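Transcriptional regulator (NtrC family) (Aquifex aeolicus, PDB 3DZD) activates sigma-54-dependent transcription as an AAA+ ATPase response regulator, captured here in its inactive state with ADP bound. Local coordinates at the interface of chains A and B. Numbering follows the deposited sequence. Chains: chain A/B, Transcriptional regulator (NtrC family).

Contact 1: the interface of chains A and B. Residues chain A 96, 118, 121; chain B 96, 117, 121.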
# COMPACT_ATOMS: atom_id res chain seq x y z
N TYR A 96 7.29 3.20 22.35
CA TYR A 96 8.05 2.71 21.20
C TYR A 96 9.55 2.56 21.48
O TYR A 96 10.16 1.57 21.09
CB TYR A 96 7.84 3.61 19.98
CG TYR A 96 8.75 3.28 18.81
CD1 TYR A 96 8.51 2.16 18.02
CD2 TYR A 96 9.84 4.09 18.49
CE1 TYR A 96 9.33 1.84 16.95
CE2 TYR A 96 10.67 3.79 17.41
CZ TYR A 96 10.41 2.66 16.65
OH TYR A 96 11.21 2.34 15.57
N GLU A 118 8.26 5.94 12.61
CA GLU A 118 7.32 4.99 13.17
C GLU A 118 5.92 5.59 13.09
O GLU A 118 4.94 4.91 12.82
CB GLU A 118 7.68 4.67 14.62
CG GLU A 118 6.57 4.00 15.40
CD GLU A 118 6.46 2.53 15.08
OE1 GLU A 118 7.36 2.00 14.39
OE2 GLU A 118 5.48 1.89 15.55
N LYS A 121 4.62 5.54 9.55
CA LYS A 121 4.42 4.21 8.99
C LYS A 121 3.15 3.55 9.49
O LYS A 121 3.20 2.74 10.42
CB LYS A 121 5.60 3.29 9.27
CG LYS A 121 6.91 3.71 8.61
CD LYS A 121 6.68 4.27 7.22
CE LYS A 121 8.00 4.57 6.54
NZ LYS A 121 7.80 5.09 5.15
N TYR B 96 21.68 1.41 10.03
CA TYR B 96 20.35 1.81 10.51
C TYR B 96 20.34 2.22 11.98
O TYR B 96 19.60 3.12 12.38
CB TYR B 96 19.32 0.70 10.30
CG TYR B 96 18.04 0.94 11.05
CD1 TYR B 96 17.23 2.03 10.75
CD2 TYR B 96 17.63 0.08 12.07
CE1 TYR B 96 16.06 2.26 11.44
CE2 TYR B 96 16.45 0.30 12.76
CZ TYR B 96 15.67 1.39 12.44
OH TYR B 96 14.50 1.63 13.12
N GLU B 117 11.51 -4.58 11.78
CA GLU B 117 10.43 -3.70 11.39
C GLU B 117 10.90 -2.90 10.18
O GLU B 117 10.17 -2.76 9.21
CB GLU B 117 10.08 -2.73 12.51
CG GLU B 117 9.21 -3.30 13.62
CD GLU B 117 8.87 -2.25 14.68
OE1 GLU B 117 9.09 -1.04 14.41
OE2 GLU B 117 8.38 -2.64 15.76
N LYS B 121 9.21 -3.04 6.51
CA LYS B 121 8.45 -1.88 6.08
C LYS B 121 8.90 -1.42 4.71
O LYS B 121 9.90 -0.70 4.58
CB LYS B 121 8.59 -0.73 7.09
CG LYS B 121 7.76 -0.89 8.36
CD LYS B 121 8.04 0.25 9.34
CE LYS B 121 7.21 0.12 10.60
NZ LYS B 121 7.66 1.08 11.66
O HOH W 1 9.82 2.57 12.36

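Contact 2: the interface of chains A and B. Residues chain A 213, 215, 219, 253; chain B 71-72.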
# COMPACT_ATOMS: atom_id res chain seq x y z
N ARG A 213 18.86 -3.89 -10.10
CA ARG A 213 18.22 -4.99 -9.39
C ARG A 213 16.72 -4.78 -9.18
O ARG A 213 16.28 -3.67 -8.88
CB ARG A 213 18.90 -5.23 -8.05
CG ARG A 213 18.53 -6.55 -7.40
CD ARG A 213 18.57 -6.46 -5.89
NE ARG A 213 17.58 -5.50 -5.41
CZ ARG A 213 17.41 -5.19 -4.13
NH1 ARG A 213 18.16 -5.77 -3.20
NH2 ARG A 213 16.49 -4.31 -3.78
N LYS A 215 13.25 -6.86 -7.30
CA LYS A 215 12.78 -7.95 -6.45
C LYS A 215 11.69 -8.76 -7.14
O LYS A 215 10.78 -8.20 -7.75
CB LYS A 215 12.25 -7.40 -5.12
CG LYS A 215 13.03 -6.22 -4.58
CD LYS A 215 12.42 -5.70 -3.28
CE LYS A 215 12.95 -6.45 -2.07
NZ LYS A 215 12.89 -5.64 -0.82
N GLU A 219 9.73 -12.86 -3.35
CA GLU A 219 10.28 -12.05 -2.28
C GLU A 219 9.29 -11.01 -1.75
O GLU A 219 9.27 -10.71 -0.55
CB GLU A 219 11.54 -11.36 -2.79
CG GLU A 219 12.28 -10.54 -1.77
CD GLU A 219 13.59 -10.04 -2.32
OE1 GLU A 219 13.92 -10.40 -3.48
OE2 GLU A 219 14.30 -9.29 -1.61
N ARG A 253 17.87 -15.11 -7.31
CA ARG A 253 17.41 -14.27 -8.40
C ARG A 253 17.97 -14.75 -9.73
O ARG A 253 18.84 -15.63 -9.78
CB ARG A 253 17.79 -12.82 -8.16
CG ARG A 253 17.09 -12.19 -6.96
CD ARG A 253 17.30 -10.69 -6.95
NE ARG A 253 16.54 -10.02 -5.90
CZ ARG A 253 17.00 -9.77 -4.68
NH1 ARG A 253 18.22 -10.17 -4.34
NH2 ARG A 253 16.24 -9.14 -3.80
N PRO B 71 21.87 -5.08 -0.51
CA PRO B 71 21.23 -3.77 -0.39
C PRO B 71 20.10 -3.72 0.63
O PRO B 71 19.96 -2.71 1.30
CB PRO B 71 20.65 -3.53 -1.79
CG PRO B 71 21.50 -4.34 -2.68
CD PRO B 71 21.90 -5.55 -1.90
N ASP B 72 19.30 -4.78 0.72
CA ASP B 72 18.15 -4.80 1.63
C ASP B 72 18.49 -5.22 3.06
O ASP B 72 17.59 -5.36 3.89
CB ASP B 72 17.06 -5.72 1.09
CG ASP B 72 16.64 -5.35 -0.32
OD1 ASP B 72 16.40 -4.15 -0.58
OD2 ASP B 72 16.54 -6.27 -1.16
O HOH W 2 17.54 -9.19 -0.90

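Contact 1: the interface of chains A and B
B:Lys121 crosses A:Glu118 at about a right angle, and its chain can be followed outward from the backbone of B just beyond helix 105-120. CB, with CG anti to the carbonyl carbon (chi1 -77°), starts a chain that stays extended through its later torsions, which carries the ammonium across to the other subunit. On the way, CD lies 3.7 Å from A:Lys121 CG, and CE packs 3.8 Å from A:Lys121 CB, though both lysines are poorly ordered, so this aliphatic packing is tentative. NZ then forms a salt bridge to the carboxylate OE1 of A:Glu118 at 2.9 Å; the hydrogen bond between them is weak, and with B:Lys121 poorly ordered the pairing is probably mobile. The same ammonium is 3.8 Å from B:Glu117 OE1, an ion pair within its own chain. Its positive charge would therefore offset two carboxylate oxygens, B:Glu117 OE1 and A:Glu118 OE1, that approach to 3.5 Å.

A:Glu118 is bent at chi2 (79°), and its CG sits over the rim of one face of the A:Tyr96 ring, while B:Glu117 OE1 meets that ring in plane at its edge. These residues belong to the receiver-receiver part of the two-fold pair seen in this inactive-state structure, which may be the dimer in solution. Water 1 joins the charged pair, 2.7 Å from B:Lys121 NZ and 3.2 Å from A:Glu118 OE1.

Contact 2: the interface of chains A and B
The backbones of A:Arg213 and A:Lys215 are extended, whereas B:Pro71 is helix-like and B:Asp72 close to a bridge conformation, making a turn in the loop after helix 62-69 that presents the aspartate side chain to the ATPase domain of the other subunit. A:Arg213 and B:Asp72 meet tip to tip. The arginine grips end-on with both terminal nitrogens, one to each carboxylate oxygen, but the two bonds differ. NH2 donates to OD1 of B:Asp72 at 3.2 Å, nearly straight and in the guanidinium plane, reaching the oxygen on its syn side. NH1 lies 2.7 Å from OD2 of B:Asp72, yet this bond is bent to 122° at the hydrogen and comes from above the carboxylate plane. The guanidinium and carboxylate planes are turned 40° apart, in keeping with the unequal bonds: OD2 lies well out of the guanidinium plane, while OD1 lies in it. In A:Arg213 CG is anti to the backbone N and the chain then bends at chi2 and again at chi3 (63°), turning the guanidinium tip towards the aspartate; CB of B:Pro71 packs 3.6 Å from NH1 of A:Arg213.

OD2 also faces further charge: NZ of A:Lys215 forms a salt bridge to OD2 of B:Asp72 at 3.7 Å. A:Arg253 stands behind, its guanidinium covered on one face by CD of A:Arg213 and its NH2 held at 2.7 Å by OE1 of A:Glu219. That NH2 also makes a long salt bridge, 3.9 Å, to OD2 of B:Asp72. Water 2, in the plane of that guanidinium, links NH2 of A:Arg253 to OD2 of B:Asp72 at 3.1 Å from the latter. An alanine in place of A:Arg213 would probably leave the B:Asp72 carboxylate without its two-bond mate and freer to turn, held by the longer ion pairs and water 2. The site joins the receiver domain of B to the ATPase domain of A, and may help restrain that ATPase domain.

The C-alpha centres of contact 1 and contact 2 are about 20 Å apart, and they have no residue in common. Contact 1 pairs receiver domain with receiver domain, around the end of helix 105-119 of A and its counterpart in B. Contact 2 instead joins the receiver domain of B, at the loop following helix 62-69, to the ATPase domain of A. The receiver domain of B thus takes part in both, and the two-fold repeats each contact with the chains exchanged. If the pair is the biological dimer, these non-covalent contacts would probably couple receiver pairing to the placement of the partner's ATPase domain in the inactive state.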